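PDB 5UR2: bifunctional protein PutA from Bdellovibrio bacteriovorus, which probably oxidises L-proline to L-glutamate in two steps, joining a flavin-dependent proline dehydrogenase to an NAD-dependent L-glutamate gamma-semialdehyde dehydrogenase in one chain. Local coordinates for residues A209-S214 against K246-E251. Sequence-based numbering, arbitrary orientation.
Sequences AAWDES and KHLTLE
The indole of W211 meets the methyl CD1 of L248 over one face and the carboxylate of E251 at its pyrrole edge, where D212 OD1 also lies in plane, near CD1. CD1 of L248 sits 4.0 Å from the centroid of the W211 six-membered ring, a CH-pi contact nearly along the ring normal. H247 approaches the benzo end obliquely, its ring plane turned 49° from that of W211, with W211 CZ2 over one imidazole face, offset toward the rim, and H247 ND1 4.1 Å from W211 CH2. With CG anti to the backbone N (chi1 -173°), W211 reaches over to helix 246-257, and its far corner CH2 comes within 3.6 Å of L248 CB. W211 NE1 donates a 2.8 Å hydrogen bond to E251 OE1, the N-H...O angle being 162°. The acceptor lies almost in the indole plane, but the carboxylate stands nearly upright to it, and NE1 comes in from above the carboxylate plane. OE1 also forms a salt bridge with K215, so two donors grip this one oxygen. L218 and I206 pack on L248 as well. The contact joins the N-terminal turns of helices 211-232 and 246-257, which follow barrel strands 194-197 and 235-238: neighbouring outer helices of the proline dehydrogenase TIM barrel.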
# COMPACT_ATOMS: atom_id res chain seq x y z
N ALA B 209 30.13 4.78 -28.28
CA ALA B 209 30.79 5.93 -27.68
C ALA B 209 32.18 6.11 -28.27
O ALA B 209 32.66 7.25 -28.39
CB ALA B 209 30.85 5.77 -26.16
N ALA B 210 32.81 5.02 -28.69
CA ALA B 210 34.06 5.08 -29.45
C ALA B 210 33.76 4.87 -30.93
O ALA B 210 34.22 3.91 -31.56
CB ALA B 210 35.05 4.06 -28.93
N TRP B 211 32.95 5.80 -31.46
CA TRP B 211 32.41 5.68 -32.81
C TRP B 211 33.50 5.49 -33.85
O TRP B 211 33.47 4.54 -34.63
CB TRP B 211 31.58 6.91 -33.13
CG TRP B 211 30.83 6.86 -34.42
CD1 TRP B 211 31.23 7.36 -35.64
CD2 TRP B 211 29.52 6.31 -34.63
NE1 TRP B 211 30.26 7.15 -36.57
CE2 TRP B 211 29.20 6.51 -35.99
CE3 TRP B 211 28.59 5.67 -33.79
CZ2 TRP B 211 27.99 6.09 -36.54
CZ3 TRP B 211 27.38 5.26 -34.34
CH2 TRP B 211 27.09 5.47 -35.70
N ASP B 212 34.47 6.42 -33.89
CA ASP B 212 35.48 6.38 -34.95
C ASP B 212 36.33 5.13 -34.87
O ASP B 212 36.67 4.53 -35.89
CB ASP B 212 36.39 7.62 -34.89
CG ASP B 212 35.66 8.91 -35.19
OD1 ASP B 212 34.57 8.87 -35.78
OD2 ASP B 212 36.23 9.98 -34.88
N GLU B 213 36.70 4.71 -33.65
CA GLU B 213 37.50 3.50 -33.52
C GLU B 213 36.73 2.27 -33.99
O GLU B 213 37.26 1.45 -34.75
CB GLU B 213 37.96 3.34 -32.07
CG GLU B 213 38.86 2.15 -31.88
CD GLU B 213 39.52 2.13 -30.53
OE1 GLU B 213 40.12 1.09 -30.18
OE2 GLU B 213 39.44 3.16 -29.81
N SER B 214 35.47 2.15 -33.57
CA SER B 214 34.63 1.03 -33.98
C SER B 214 34.46 0.99 -35.49
O SER B 214 34.57 -0.08 -36.11
CB SER B 214 33.26 1.11 -33.32
OG SER B 214 33.35 1.00 -31.90
N LYS B 246 22.32 0.81 -37.43
CA LYS B 246 21.96 1.18 -38.80
C LYS B 246 22.85 2.30 -39.32
O LYS B 246 23.42 2.20 -40.41
CB LYS B 246 20.48 1.60 -38.90
CG LYS B 246 19.99 1.80 -40.34
CD LYS B 246 20.18 3.23 -40.87
CE LYS B 246 19.35 4.24 -40.06
NZ LYS B 246 19.42 5.66 -40.59
N HIS B 247 22.97 3.39 -38.55
CA HIS B 247 23.77 4.52 -38.99
C HIS B 247 25.24 4.12 -39.13
O HIS B 247 25.90 4.46 -40.12
CB HIS B 247 23.58 5.70 -38.02
CG HIS B 247 24.26 6.96 -38.45
ND1 HIS B 247 24.48 8.02 -37.58
CD2 HIS B 247 24.77 7.34 -39.64
CE1 HIS B 247 25.11 8.99 -38.23
NE2 HIS B 247 25.30 8.60 -39.48
N LEU B 248 25.75 3.35 -38.17
CA LEU B 248 27.13 2.90 -38.25
C LEU B 248 27.37 2.06 -39.51
O LEU B 248 28.38 2.22 -40.19
CB LEU B 248 27.49 2.12 -36.99
CG LEU B 248 28.90 1.55 -36.85
CD1 LEU B 248 29.93 2.67 -36.85
CD2 LEU B 248 29.01 0.72 -35.58
N THR B 249 26.42 1.18 -39.85
CA THR B 249 26.56 0.35 -41.03
C THR B 249 26.65 1.19 -42.30
O THR B 249 27.42 0.87 -43.22
CB THR B 249 25.40 -0.64 -41.11
OG1 THR B 249 25.37 -1.41 -39.90
CG2 THR B 249 25.57 -1.60 -42.30
N LEU B 250 25.87 2.27 -42.37
CA LEU B 250 25.90 3.10 -43.56
C LEU B 250 27.23 3.84 -43.71
O LEU B 250 27.76 3.94 -44.82
CB LEU B 250 24.72 4.07 -43.53
CG LEU B 250 23.36 3.36 -43.66
CD1 LEU B 250 22.21 4.36 -43.67
CD2 LEU B 250 23.33 2.48 -44.90
N GLU B 251 27.78 4.36 -42.60
CA GLU B 251 29.10 4.98 -42.66
C GLU B 251 30.18 3.96 -43.02
O GLU B 251 31.06 4.24 -43.83
CB GLU B 251 29.43 5.66 -41.32
CG GLU B 251 28.56 6.86 -41.04
CD GLU B 251 29.05 7.69 -39.88
OE1 GLU B 251 30.16 7.43 -39.36
OE2 GLU B 251 28.32 8.61 -39.49